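Local coordinates for protein L-ribulose 3-epimerase (Methylomonas sp. DH-1, PDB 7CJ5) that catalyses the manganese-dependent epimerization of ketoses at C3, acting most strongly on L-ribulose and also interconverting D-allulose and D-fructose, at residues V153-E158 / T186-I191; S215-L220 / T244-S249. All coordinates share one frame; numbering follows the deposited sequence.

Contact 1 of 2, residues V153-E158 / T186-I191. With FUD (D-fructose), chain D.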
ATOM      1  N   VAL A 153       5.378  -2.621  12.101  1.00 14.10           N
ATOM      2  CA  VAL A 153       4.012  -2.396  11.562  1.00 14.63           C
ATOM      3  C   VAL A 153       4.164  -2.148  10.058  1.00 14.12           C
ATOM      4  O   VAL A 153       4.960  -1.266   9.681  1.00 13.04           O
ATOM      5  CB  VAL A 153       3.324  -1.239  12.308  1.00 15.61           C
ATOM      6  CG1 VAL A 153       2.008  -0.857  11.661  1.00 17.18           C
ATOM      7  CG2 VAL A 153       3.118  -1.608  13.773  1.00 17.88           C
ATOM      8  N   VAL A 154       3.466  -2.920   9.224  1.00 12.90           N
ATOM      9  CA  VAL A 154       3.526  -2.729   7.746  1.00 12.81           C
ATOM     10  C   VAL A 154       2.100  -2.614   7.207  1.00 12.99           C
ATOM     11  O   VAL A 154       1.131  -2.889   7.952  1.00 13.48           O
ATOM     12  CB  VAL A 154       4.375  -3.804   7.034  1.00 12.46           C
ATOM     13  CG1 VAL A 154       5.820  -3.755   7.517  1.00 13.66           C
ATOM     14  CG2 VAL A 154       3.817  -5.215   7.167  1.00 13.79           C
ATOM     15  N   ASN A 155       1.986  -2.148   5.966  1.00 11.55           N
ATOM     16  CA  ASN A 155       0.689  -1.786   5.352  1.00 11.40           C
ATOM     17  C   ASN A 155      -0.102  -3.073   5.083  1.00 11.76           C
ATOM     18  O   ASN A 155       0.486  -4.176   5.153  1.00 12.08           O
ATOM     19  CB  ASN A 155       0.902  -0.907   4.117  1.00 11.64           C
ATOM     20  CG  ASN A 155       1.451  -1.654   2.919  1.00 12.25           C
ATOM     21  OD1 ASN A 155       0.784  -2.538   2.386  1.00 13.72           O
ATOM     22  ND2 ASN A 155       2.643  -1.288   2.469  1.00 11.17           N
ATOM     23  N   ARG A 156      -1.390  -2.909   4.785  1.00 11.79           N
ATOM     24  CA  ARG A 156      -2.399  -3.977   4.567  1.00 10.89           C
ATOM     25  C   ARG A 156      -1.934  -5.031   3.549  1.00 10.88           C
ATOM     26  O   ARG A 156      -2.353  -6.190   3.679  1.00 10.78           O
ATOM     27  CB  ARG A 156      -3.698  -3.307   4.120  1.00 12.94           C
ATOM     28  CG  ARG A 156      -3.594  -2.557   2.799  1.00 12.67           C
ATOM     29  CD  ARG A 156      -4.834  -1.714   2.547  1.00 13.28           C
ATOM     30  NE  ARG A 156      -5.036  -0.755   3.620  1.00 14.09           N
ATOM     31  CZ  ARG A 156      -6.138  -0.043   3.813  1.00 13.91           C
ATOM     32  NH1 ARG A 156      -7.162  -0.153   2.986  1.00 13.55           N
ATOM     33  NH2 ARG A 156      -6.198   0.797   4.833  1.00 14.34           N
ATOM     34  N   TYR A 157      -1.155  -4.651   2.535  1.00 11.29           N
ATOM     35  CA  TYR A 157      -0.730  -5.562   1.439  1.00 11.78           C
ATOM     36  C   TYR A 157       0.472  -6.416   1.873  1.00 11.49           C
ATOM     37  O   TYR A 157       0.883  -7.284   1.096  1.00 11.77           O
ATOM     38  CB  TYR A 157      -0.385  -4.760   0.186  1.00 11.79           C
ATOM     39  CG  TYR A 157      -1.478  -3.845  -0.307  1.00 11.63           C
ATOM     40  CD1 TYR A 157      -2.613  -4.343  -0.922  1.00 11.93           C
ATOM     41  CD2 TYR A 157      -1.378  -2.474  -0.160  1.00 12.21           C
ATOM     42  CE1 TYR A 157      -3.622  -3.506  -1.382  1.00 12.60           C
ATOM     43  CE2 TYR A 157      -2.375  -1.626  -0.611  1.00 12.09           C
ATOM     44  CZ  TYR A 157      -3.490  -2.136  -1.244  1.00 12.37           C
ATOM     45  OH  TYR A 157      -4.456  -1.278  -1.690  1.00 15.47           O
ATOM     46  N   GLU A 158       1.033  -6.174   3.060  1.00 12.31           N
ATOM     47  CA  GLU A 158       2.265  -6.872   3.517  1.00 12.68           C
ATOM     48  C   GLU A 158       2.042  -7.608   4.840  1.00 12.42           C
ATOM     49  O   GLU A 158       2.894  -8.463   5.169  1.00 13.41           O
ATOM     50  CB  GLU A 158       3.435  -5.893   3.587  1.00 13.67           C
ATOM     51  CG  GLU A 158       3.819  -5.338   2.223  1.00 14.53           C
ATOM     52  CD  GLU A 158       5.124  -4.569   2.204  1.00 14.57           C
ATOM     53  OE1 GLU A 158       5.970  -4.830   3.086  1.00 14.92           O
ATOM     54  OE2 GLU A 158       5.284  -3.697   1.321  1.00 14.72           O
ATOM     55  N   THR A 186       8.045   4.819   7.778  1.00 11.60           N
ATOM     56  CA  THR A 186       7.348   6.010   7.223  1.00 12.61           C
ATOM     57  C   THR A 186       6.593   5.630   5.943  1.00 12.33           C
ATOM     58  O   THR A 186       5.546   6.240   5.701  1.00 11.95           O
ATOM     59  CB  THR A 186       8.315   7.188   7.021  1.00 13.16           C
ATOM     60  OG1 THR A 186       9.381   6.797   6.158  1.00 13.51           O
ATOM     61  CG2 THR A 186       8.873   7.698   8.335  1.00 13.71           C
ATOM     62  N   TYR A 187       7.099   4.671   5.155  1.00 11.78           N
ATOM     63  CA  TYR A 187       6.447   4.216   3.896  1.00 13.15           C
ATOM     64  C   TYR A 187       5.087   3.586   4.228  1.00 12.82           C
ATOM     65  O   TYR A 187       4.065   3.903   3.595  1.00 13.58           O
ATOM     66  CB  TYR A 187       7.347   3.238   3.139  1.00 12.65           C
ATOM     67  CG  TYR A 187       6.646   2.425   2.081  1.00 13.57           C
ATOM     68  CD1 TYR A 187       6.328   2.968   0.843  1.00 14.00           C
ATOM     69  CD2 TYR A 187       6.278   1.112   2.323  1.00 14.58           C
ATOM     70  CE1 TYR A 187       5.695   2.216  -0.136  1.00 13.97           C
ATOM     71  CE2 TYR A 187       5.627   0.349   1.362  1.00 14.89           C
ATOM     72  CZ  TYR A 187       5.338   0.903   0.126  1.00 14.99           C
ATOM     73  OH  TYR A 187       4.701   0.154  -0.819  1.00 16.72           O
ATOM     74  N   HIS A 188       5.070   2.708   5.224  1.00 12.87           N
ATOM     75  CA  HIS A 188       3.844   2.011   5.685  1.00 12.95           C
ATOM     76  C   HIS A 188       2.912   3.020   6.368  1.00 12.92           C
ATOM     77  O   HIS A 188       1.699   2.984   6.106  1.00 13.77           O
ATOM     78  CB  HIS A 188       4.240   0.822   6.574  1.00 11.68           C
ATOM     79  CG  HIS A 188       5.016  -0.211   5.826  1.00 12.59           C
ATOM     80  ND1 HIS A 188       4.504  -0.838   4.694  1.00 11.31           N
ATOM     81  CD2 HIS A 188       6.255  -0.713   6.013  1.00 12.30           C
ATOM     82  CE1 HIS A 188       5.390  -1.699   4.233  1.00 11.94           C
ATOM     83  NE2 HIS A 188       6.483  -1.627   5.008  1.00 11.91           N
ATOM     84  N   MET A 189       3.467   3.903   7.196  1.00 13.14           N
ATOM     85  CA  MET A 189       2.694   4.915   7.957  1.00 12.29           C
ATOM     86  C   MET A 189       1.935   5.807   6.976  1.00 12.59           C
ATOM     87  O   MET A 189       0.764   6.158   7.242  1.00 12.00           O
ATOM     88  CB  MET A 189       3.636   5.755   8.811  1.00 13.29           C
ATOM     89  CG  MET A 189       4.291   4.956   9.916  1.00 13.36           C
ATOM     90  SD  MET A 189       5.397   5.997  10.886  1.00 13.99           S
ATOM     91  CE  MET A 189       4.194   7.010  11.743  1.00 14.69           C
ATOM     92  N   ASN A 190       2.579   6.137   5.860  1.00 12.82           N
ATOM     93  CA  ASN A 190       2.029   7.052   4.833  1.00 13.34           C
ATOM     94  C   ASN A 190       0.655   6.548   4.379  1.00 13.49           C
ATOM     95  O   ASN A 190      -0.239   7.372   4.082  1.00 13.63           O
ATOM     96  CB  ASN A 190       2.999   7.165   3.663  1.00 14.10           C
ATOM     97  CG  ASN A 190       2.488   8.121   2.616  1.00 14.24           C
ATOM     98  OD1 ASN A 190       2.297   9.305   2.894  1.00 15.67           O
ATOM     99  ND2 ASN A 190       2.267   7.600   1.425  1.00 13.19           N
ATOM    100  N   ILE A 191       0.495   5.231   4.295  1.00 12.92           N
ATOM    101  CA  ILE A 191      -0.788   4.594   3.896  1.00 13.22           C
ATOM    102  C   ILE A 191      -1.718   4.574   5.115  1.00 13.17           C
ATOM    103  O   ILE A 191      -2.794   5.197   5.047  1.00 15.19           O
ATOM    104  CB  ILE A 191      -0.511   3.187   3.329  1.00 13.37           C
ATOM    105  CG1 ILE A 191       0.318   3.265   2.048  1.00 13.98           C
ATOM    106  CG2 ILE A 191      -1.804   2.410   3.132  1.00 14.12           C
ATOM    107  CD1 ILE A 191       0.879   1.938   1.599  1.00 13.77           C
TER
HETATM  108  C1  FUD D 302       9.037  -4.205   3.659  1.00 14.48           C
HETATM  109  C2  FUD D 302       9.830  -3.396   4.649  1.00 16.63           C
HETATM  110  C3  FUD D 302      11.173  -3.926   5.084  1.00 18.53           C
HETATM  111  C4  FUD D 302      10.908  -5.384   5.405  1.00 21.00           C
HETATM  112  C5  FUD D 302      12.107  -6.306   5.621  1.00 26.88           C
HETATM  113  C6  FUD D 302      13.476  -5.690   5.409  1.00 26.06           C
HETATM  114  O1  FUD D 302       8.043  -3.398   3.024  1.00 14.63           O
HETATM  115  O2  FUD D 302       9.389  -2.336   5.071  1.00 14.70           O
HETATM  116  O3  FUD D 302      11.653  -3.220   6.232  1.00 18.06           O
HETATM  117  O4  FUD D 302      10.078  -5.350   6.551  1.00 23.58           O
HETATM  118  O5  FUD D 302      12.014  -6.909   6.910  1.00 36.78           O
HETATM  119  O6  FUD D 302      14.461  -6.736   5.620  1.00 35.60           O
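His188 packs its imidazole against Val154 and Asn155 and carries most of the contact on the helix side. Apolar packing covers its faces. Val154 CB sits 3.5 Å from the ring centroid, almost on the ring normal, as a CH-pi contact, and Val154 CG1 comes within 3.4 Å of His188 CD2 over that same face. CD2 of the neighbouring Tyr187 lies over the opposite face, toward the rim, so the ring is clamped from both sides. About one helical turn on from His188, Ile191 CD1 rests 3.8 Å from Asn155 CB.

The polar contacts gather at the ring edge. Asn155 ND2 makes a weak, bent hydrogen bond of 2.9 Å to His188 ND1, its amide plane turned 48° from the imidazole. Asn155 CG stands between its own backbone N and carbonyl carbon (chi1 73°), which lets OD1 accept from Tyr157 N at 2.9 Å in an Asx turn that fixes the amide. Both segments follow barrel strands at the C-terminal mouth of the TIM barrel, strands 148-152 and 180-185, where the sugar binds.

Toward the bound D-fructose, His188 NE2 donates to fructose O2 at 3.0 Å and also to O1, while Glu158 OE1 accepts from O1 at 2.5 Å, its carboxylate perpendicular to the imidazole. With an alanine at His188, fructose O1 and O2 would probably lose this shared donor, Asn155 ND2 its ring acceptor, and a gap would open beside Val154. Glu158 OE2 and Tyr187 OH are both hydrogen-bonded to Tyr157 OH of the second subunit, which ties this side of the pocket to the dimer interface.

Contact 2 of 2, residues S215-L220 / T244-S249. With MN (manganese (II) ion), chain C; FUD (D-fructose), chain D.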
ATOM      1  N   SER A 215       7.240   7.703   0.122  1.00 14.92           N
ATOM      2  CA  SER A 215       5.898   7.157  -0.216  1.00 14.35           C
ATOM      3  C   SER A 215       6.018   6.085  -1.309  1.00 14.61           C
ATOM      4  O   SER A 215       5.302   5.062  -1.233  1.00 14.38           O
ATOM      5  CB  SER A 215       4.964   8.263  -0.625  1.00 14.94           C
ATOM      6  OG  SER A 215       5.560   9.100  -1.610  1.00 13.96           O
ATOM      7  N   HIS A 216       6.877   6.308  -2.299  1.00 14.48           N
ATOM      8  CA  HIS A 216       7.098   5.385  -3.444  1.00 14.89           C
ATOM      9  C   HIS A 216       8.402   4.592  -3.253  1.00 13.67           C
ATOM     10  O   HIS A 216       8.766   3.824  -4.170  1.00 13.15           O
ATOM     11  CB  HIS A 216       7.046   6.191  -4.747  1.00 16.69           C
ATOM     12  CG  HIS A 216       7.953   7.377  -4.779  1.00 17.30           C
ATOM     13  ND1 HIS A 216       9.224   7.338  -4.261  1.00 17.84           N
ATOM     14  CD2 HIS A 216       7.793   8.618  -5.292  1.00 20.25           C
ATOM     15  CE1 HIS A 216       9.807   8.508  -4.437  1.00 19.97           C
ATOM     16  NE2 HIS A 216       8.951   9.311  -5.073  1.00 19.04           N
ATOM     17  N   ARG A 217       9.074   4.770  -2.110  1.00 14.33           N
ATOM     18  CA  ARG A 217      10.339   4.080  -1.693  1.00 15.47           C
ATOM     19  C   ARG A 217      11.535   4.536  -2.540  1.00 16.10           C
ATOM     20  O   ARG A 217      12.568   3.826  -2.553  1.00 19.87           O
ATOM     21  CB  ARG A 217      10.227   2.556  -1.779  1.00 16.67           C
ATOM     22  CG  ARG A 217       8.884   2.002  -1.337  1.00 20.07           C
ATOM     23  CD  ARG A 217       8.963   0.546  -0.921  1.00 19.70           C
ATOM     24  NE  ARG A 217       9.301   0.425   0.488  1.00 20.65           N
ATOM     25  CZ  ARG A 217       9.024  -0.627   1.243  1.00 18.08           C
ATOM     26  NH1 ARG A 217       8.418  -1.672   0.720  1.00 19.82           N
ATOM     27  NH2 ARG A 217       9.343  -0.623   2.521  1.00 16.78           N
ATOM     28  N   GLY A 218      11.425   5.678  -3.216  1.00 15.61           N
ATOM     29  CA  GLY A 218      12.542   6.255  -3.987  1.00 16.51           C
ATOM     30  C   GLY A 218      13.327   7.251  -3.152  1.00 16.07           C
ATOM     31  O   GLY A 218      13.328   7.130  -1.905  1.00 17.60           O
ATOM     32  N   TYR A 219      13.944   8.227  -3.811  1.00 15.35           N
ATOM     33  CA  TYR A 219      14.725   9.316  -3.166  1.00 15.60           C
ATOM     34  C   TYR A 219      13.875  10.025  -2.100  1.00 14.96           C
ATOM     35  O   TYR A 219      12.736  10.417  -2.395  1.00 16.41           O
ATOM     36  CB  TYR A 219      15.223  10.291  -4.232  1.00 15.76           C
ATOM     37  CG  TYR A 219      16.587   9.951  -4.770  1.00 17.77           C
ATOM     38  CD1 TYR A 219      16.748   9.096  -5.848  1.00 18.58           C
ATOM     39  CD2 TYR A 219      17.727  10.471  -4.179  1.00 18.83           C
ATOM     40  CE1 TYR A 219      18.006   8.761  -6.320  1.00 18.50           C
ATOM     41  CE2 TYR A 219      18.990  10.161  -4.646  1.00 18.93           C
ATOM     42  CZ  TYR A 219      19.127   9.305  -5.722  1.00 19.03           C
ATOM     43  OH  TYR A 219      20.369   9.011  -6.197  1.00 24.50           O
ATOM     44  N   LEU A 220      14.413  10.183  -0.886  1.00 14.14           N
ATOM     45  CA  LEU A 220      13.729  10.935   0.199  1.00 14.87           C
ATOM     46  C   LEU A 220      13.445  12.365  -0.282  1.00 14.93           C
ATOM     47  O   LEU A 220      14.364  13.036  -0.768  1.00 15.81           O
ATOM     48  CB  LEU A 220      14.587  10.938   1.468  1.00 14.81           C
ATOM     49  CG  LEU A 220      14.914   9.568   2.056  1.00 13.93           C
ATOM     50  CD1 LEU A 220      15.503   9.723   3.449  1.00 13.23           C
ATOM     51  CD2 LEU A 220      13.682   8.678   2.095  1.00 13.85           C
ATOM     52  N   THR A 244      16.997   3.337  10.248  1.00 13.55           N
ATOM     53  CA  THR A 244      17.517   2.724   9.002  1.00 14.02           C
ATOM     54  C   THR A 244      16.831   3.351   7.792  1.00 13.42           C
ATOM     55  O   THR A 244      15.589   3.457   7.798  1.00 14.06           O
ATOM     56  CB  THR A 244      17.257   1.214   8.979  1.00 16.46           C
ATOM     57  OG1 THR A 244      18.008   0.579  10.016  1.00 21.02           O
ATOM     58  CG2 THR A 244      17.568   0.596   7.636  1.00 15.30           C
ATOM     59  N   PHE A 245      17.611   3.714   6.779  1.00 11.63           N
ATOM     60  CA  PHE A 245      17.103   4.042   5.432  1.00 12.07           C
ATOM     61  C   PHE A 245      16.999   2.756   4.608  1.00 12.70           C
ATOM     62  O   PHE A 245      17.952   1.953   4.583  1.00 12.42           O
ATOM     63  CB  PHE A 245      18.032   5.022   4.719  1.00 12.14           C
ATOM     64  CG  PHE A 245      17.657   5.154   3.274  1.00 12.40           C
ATOM     65  CD1 PHE A 245      16.448   5.729   2.911  1.00 12.49           C
ATOM     66  CD2 PHE A 245      18.467   4.626   2.283  1.00 11.25           C
ATOM     67  CE1 PHE A 245      16.081   5.815   1.579  1.00 12.52           C
ATOM     68  CE2 PHE A 245      18.093   4.714   0.955  1.00 11.78           C
ATOM     69  CZ  PHE A 245      16.900   5.305   0.607  1.00 11.57           C
ATOM     70  N   GLU A 246      15.889   2.570   3.904  1.00 13.61           N
ATOM     71  CA  GLU A 246      15.765   1.411   2.989  1.00 14.54           C
ATOM     72  C   GLU A 246      15.008   1.783   1.716  1.00 15.19           C
ATOM     73  O   GLU A 246      14.160   2.699   1.732  1.00 15.58           O
ATOM     74  CB  GLU A 246      15.081   0.260   3.712  1.00 15.19           C
ATOM     75  CG  GLU A 246      13.610   0.493   3.923  1.00 14.36           C
ATOM     76  CD  GLU A 246      12.927  -0.589   4.732  1.00 15.14           C
ATOM     77  OE1 GLU A 246      13.562  -1.632   4.989  1.00 15.39           O
ATOM     78  OE2 GLU A 246      11.770  -0.371   5.113  1.00 14.91           O
ATOM     79  N   SER A 247      15.367   1.077   0.646  1.00 15.78           N
ATOM     80  CA  SER A 247      14.677   1.042  -0.662  1.00 17.61           C
ATOM     81  C   SER A 247      15.063  -0.267  -1.350  1.00 18.85           C
ATOM     82  O   SER A 247      16.066  -0.872  -0.934  1.00 18.64           O
ATOM     83  CB  SER A 247      15.013   2.228  -1.498  1.00 17.61           C
ATOM     84  OG  SER A 247      14.291   2.156  -2.715  1.00 20.32           O
ATOM     85  N   PHE A 248      14.301  -0.686  -2.357  1.00 18.91           N
ATOM     86  CA  PHE A 248      14.352  -2.063  -2.907  1.00 20.61           C
ATOM     87  C   PHE A 248      14.315  -1.995  -4.430  1.00 21.43           C
ATOM     88  O   PHE A 248      13.219  -1.804  -4.975  1.00 26.80           O
ATOM     89  CB  PHE A 248      13.197  -2.879  -2.321  1.00 22.71           C
ATOM     90  CG  PHE A 248      13.228  -2.915  -0.816  1.00 22.63           C
ATOM     91  CD1 PHE A 248      14.140  -3.725  -0.161  1.00 24.85           C
ATOM     92  CD2 PHE A 248      12.403  -2.099  -0.060  1.00 23.04           C
ATOM     93  CE1 PHE A 248      14.203  -3.748   1.223  1.00 25.96           C
ATOM     94  CE2 PHE A 248      12.471  -2.117   1.326  1.00 22.75           C
ATOM     95  CZ  PHE A 248      13.370  -2.938   1.964  1.00 24.58           C
ATOM     96  N   SER A 249      15.482  -2.108  -5.070  1.00 19.53           N
ATOM     97  CA  SER A 249      15.656  -2.093  -6.549  1.00 18.46           C
ATOM     98  C   SER A 249      15.456  -3.504  -7.092  1.00 18.05           C
ATOM     99  O   SER A 249      16.067  -4.444  -6.513  1.00 18.21           O
ATOM    100  CB  SER A 249      17.018  -1.588  -6.947  1.00 19.57           C
ATOM    101  OG  SER A 249      17.296  -1.913  -8.309  1.00 20.58           O
TER
HETATM  102 MN    MN C 301      10.598  -1.275   6.613  1.00 21.08          MN
HETATM  103  C1  FUD D 302       9.037  -4.205   3.659  1.00 14.48           C
HETATM  104  C2  FUD D 302       9.830  -3.396   4.649  1.00 16.63           C
HETATM  105  C3  FUD D 302      11.173  -3.926   5.084  1.00 18.53           C
HETATM  106  C4  FUD D 302      10.908  -5.384   5.405  1.00 21.00           C
HETATM  107  C5  FUD D 302      12.107  -6.306   5.621  1.00 26.88           C
HETATM  108  C6  FUD D 302      13.476  -5.690   5.409  1.00 26.06           C
HETATM  109  O1  FUD D 302       8.043  -3.398   3.024  1.00 14.63           O
HETATM  110  O2  FUD D 302       9.389  -2.336   5.071  1.00 14.70           O
HETATM  111  O3  FUD D 302      11.653  -3.220   6.232  1.00 18.06           O
HETATM  112  O4  FUD D 302      10.078  -5.350   6.551  1.00 23.58           O
HETATM  113  O5  FUD D 302      12.014  -6.909   6.910  1.00 36.78           O
HETATM  114  O6  FUD D 302      14.461  -6.736   5.620  1.00 35.60           O
HETATM  115  O   HOH W   1      10.512   1.728   3.944  1.00 15.11           O
HETATM  116  O   HOH W   2      11.344   2.279   1.597  1.00 23.37           O
HETATM  117  O   HOH W   3      12.806   5.521   0.211  1.00 16.39           O
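The backbones of 215-220 and 244-249 approach most closely at Arg217 and Ser247, with CA atoms 5.4 Å apart, and their touching parts run in directions 143° apart. Here Ser247 OG, anti to its own backbone N (chi1 -178°), donates to Arg217 O at 2.4 Å, a separation so short that its exact length is doubtful; the same hydroxyl is also bonded to Trp268 NE1. Away from the sugar, Leu220 CD2 meets the edge of the Phe245 ring, 3.8 Å from CE1, beside helix 271-286.

The Arg217 chain, bent at chi3, brings its guanidinium to the ligand. NH1 donates to fructose O1 at 2.9 Å, and NH2 reaches both O1 and O2, the latter at 3.1 Å. Phe248 CE2 lies over one guanidinium face, while the planes of the two groups stand 71° apart, so the ring presents its edge to the cation. Two waters bridge the segments: one joins Arg217 NH2 to Glu246 OE2, the other Arg217 NE to Glu246 O.

Glu246 OE2 binds the manganese ion at 2.1 Å, and OE1 lies 2.8 Å from fructose O3. Glu152, Asp185 and His211 complete the protein ligands, and O2 and O3 of the sugar also bind the metal. Glu246 is probably one of the two proton donor/acceptors. Such a carboxylate-histidine metal centre, with the ketose chelated through neighbouring oxygens at the mouth of a TIM barrel, is characteristic of ketose 3-epimerases.

Contacts 1 and 2 follow one another along the chain, their centres 13 Å apart, and line neighbouring parts of one pocket around the same D-fructose. Fructose O1 is shared: Glu158 and His188 grip it from contact 1, Arg217 from contact 2. Fructose O2 is likewise bound by both His188 and Arg217, as well as by the manganese ion. The segments 186-191 and 215-220 touch directly, with Tyr187 CE1 3.4 Å from Arg217 CG, and the Tyr187 ring makes a cation-pi contact with Arg217. Glu158 OE2 forms a long, weak ion pair with Arg217 NH1. Both contacts also reach the second subunit, whose Arg156 packs on Tyr187 and Arg217.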